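Local coordinates for ESAT-6-like protein MAB_3113 (Mycobacterium abscessus, PDB 4I0X) that is of unknown function but is a WXG100-family (ESAT-6-like), probably secreted protein that forms a heterodimer with MAB_3112, at residues 19-22 with 23-26. The protein carries 4 engineered substitutions. Numbering follows the deposited sequence.
Sequences VTSR and ARGF. With SO4 (sulfate ion), chain M.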
loop_
_atom_site.group_PDB
_atom_site.type_symbol
_atom_site.label_atom_id
_atom_site.label_comp_id
_atom_site.label_asym_id
_atom_site.label_seq_id
_atom_site.Cartn_x
_atom_site.Cartn_y
_atom_site.Cartn_z
ATOM N N VAL B 19 -5.417 -7.015 14.264
ATOM C CA VAL B 19 -4.295 -6.784 13.376
ATOM C C VAL B 19 -4.803 -6.764 11.936
ATOM O O VAL B 19 -4.383 -5.945 11.120
ATOM C CB VAL B 19 -3.202 -7.875 13.553
ATOM C CG1 VAL B 19 -2.117 -7.715 12.491
ATOM C CG2 VAL B 19 -2.655 -7.835 14.955
ATOM N N THR B 20 -5.744 -7.641 11.640
ATOM C CA THR B 20 -6.258 -7.763 10.285
ATOM C C THR B 20 -7.026 -6.514 9.971
ATOM O O THR B 20 -6.970 -6.002 8.853
ATOM C CB THR B 20 -7.183 -9.005 10.135
ATOM O OG1 THR B 20 -6.498 -10.148 10.654
ATOM C CG2 THR B 20 -7.576 -9.212 8.675
ATOM N N SER B 21 -7.735 -6.016 10.975
ATOM C CA SER B 21 -8.501 -4.792 10.840
ATOM C C SER B 21 -7.551 -3.577 10.573
ATOM O O SER B 21 -7.864 -2.704 9.752
ATOM C CB SER B 21 -9.392 -4.603 12.067
ATOM O OG SER B 21 -10.057 -3.366 12.057
ATOM N N ARG B 22 -6.375 -3.568 11.196
ATOM C CA ARG B 22 -5.390 -2.505 10.948
ATOM C C ARG B 22 -4.814 -2.598 9.519
ATOM O O ARG B 22 -4.594 -1.572 8.838
ATOM C CB ARG B 22 -4.268 -2.553 11.974
ATOM C CG ARG B 22 -4.709 -2.203 13.358
ATOM C CD ARG B 22 -3.545 -2.274 14.351
ATOM N NE ARG B 22 -4.030 -1.844 15.636
ATOM C CZ ARG B 22 -3.325 -1.269 16.603
ATOM N NH1 ARG B 22 -2.033 -1.039 16.488
ATOM N NH2 ARG B 22 -3.945 -0.946 17.713
ATOM N N ALA B 23 -4.637 -3.826 9.047
ATOM C CA ALA B 23 -4.165 -4.071 7.680
ATOM C C ALA B 23 -5.213 -3.633 6.644
ATOM O O ALA B 23 -4.871 -3.179 5.572
ATOM C CB ALA B 23 -3.835 -5.557 7.483
ATOM N N ARG B 24 -6.483 -3.808 6.960
ATOM C CA ARG B 24 -7.559 -3.316 6.136
ATOM C C ARG B 24 -7.645 -1.769 6.116
ATOM O O ARG B 24 -7.819 -1.160 5.083
ATOM C CB ARG B 24 -8.852 -3.952 6.598
ATOM C CG ARG B 24 -10.086 -3.497 5.872
ATOM C CD ARG B 24 -11.318 -4.103 6.541
ATOM N NE ARG B 24 -11.053 -5.488 6.908
ATOM C CZ ARG B 24 -11.146 -6.010 8.126
ATOM N NH1 ARG B 24 -11.547 -5.294 9.168
ATOM N NH2 ARG B 24 -10.860 -7.292 8.292
ATOM N N GLY B 25 -7.463 -1.152 7.262
ATOM C CA GLY B 25 -7.397 0.282 7.381
ATOM C C GLY B 25 -6.240 0.825 6.587
ATOM O O GLY B 25 -6.347 1.874 5.961
ATOM N N PHE B 26 -5.139 0.102 6.596
ATOM C CA PHE B 26 -3.970 0.532 5.840
ATOM C C PHE B 26 -4.242 0.443 4.334
ATOM O O PHE B 26 -3.977 1.386 3.611
ATOM C CB PHE B 26 -2.772 -0.321 6.209
ATOM C CG PHE B 26 -1.513 0.088 5.538
ATOM C CD1 PHE B 26 -0.870 1.254 5.898
ATOM C CD2 PHE B 26 -0.959 -0.699 4.566
ATOM C CE1 PHE B 26 0.318 1.626 5.275
ATOM C CE2 PHE B 26 0.243 -0.333 3.945
ATOM C CZ PHE B 26 0.872 0.831 4.315
HETATM S S SO4 M . -1.046 0.514 19.540
HETATM O O1 SO4 M . -0.349 0.731 18.279
HETATM O O2 SO4 M . -0.637 1.530 20.503
HETATM O O3 SO4 M . -2.473 0.628 19.318
HETATM O O4 SO4 M . -0.764 -0.821 20.125
#
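Arg24 folds back over the preceding turn of helix 11-47, and its guanidinium settles beside Thr20 and Ser21. NH1 lies 3.5 Å from Ser21 CA and also meets Ser21 CB, while NH2 comes to 3.8 Å from Thr20 CG2. One face of the group is turned to the backbone here, with Thr20 O above it but offset toward the rim. Extended through chi1 and chi2, the chain bends at chi3 (-41°), bringing the guanidinium back along the helix. Four successive i to i+4 bonds hold the backbone, from Ala23 N to Val19 O through Phe26 N to Arg22 O (2.9 Å). Arg22 reaches away, extended from CG to NE, and grips a sulfate edge-on: NH1 bonds O1 at 3.0 Å and NH2 bonds O3 at 2.7 Å, both nearly straight (161° and 160°). Gln18 accepts from its NE and so helps to fix the rotation of the group. Farther out, Glu80 forms a salt bridge with Arg24 NE, joining the two helices of the hairpin characteristic of WXG100 proteins. Thr20 OG1 hydrogen-bonds Ile16 O of its own helix and Tyr45 OH of the MAB_3112 chain; Ala23 packs against Leu76 and Met79 of helix 52-87 and Met52 of the MAB_3112 chain. Two turns thus serve both helix pairing and heterodimer assembly, whereas the sulfate, probably from the crystallisation liquor, merely suggests that this exposed guanidinium readily pairs with an anion.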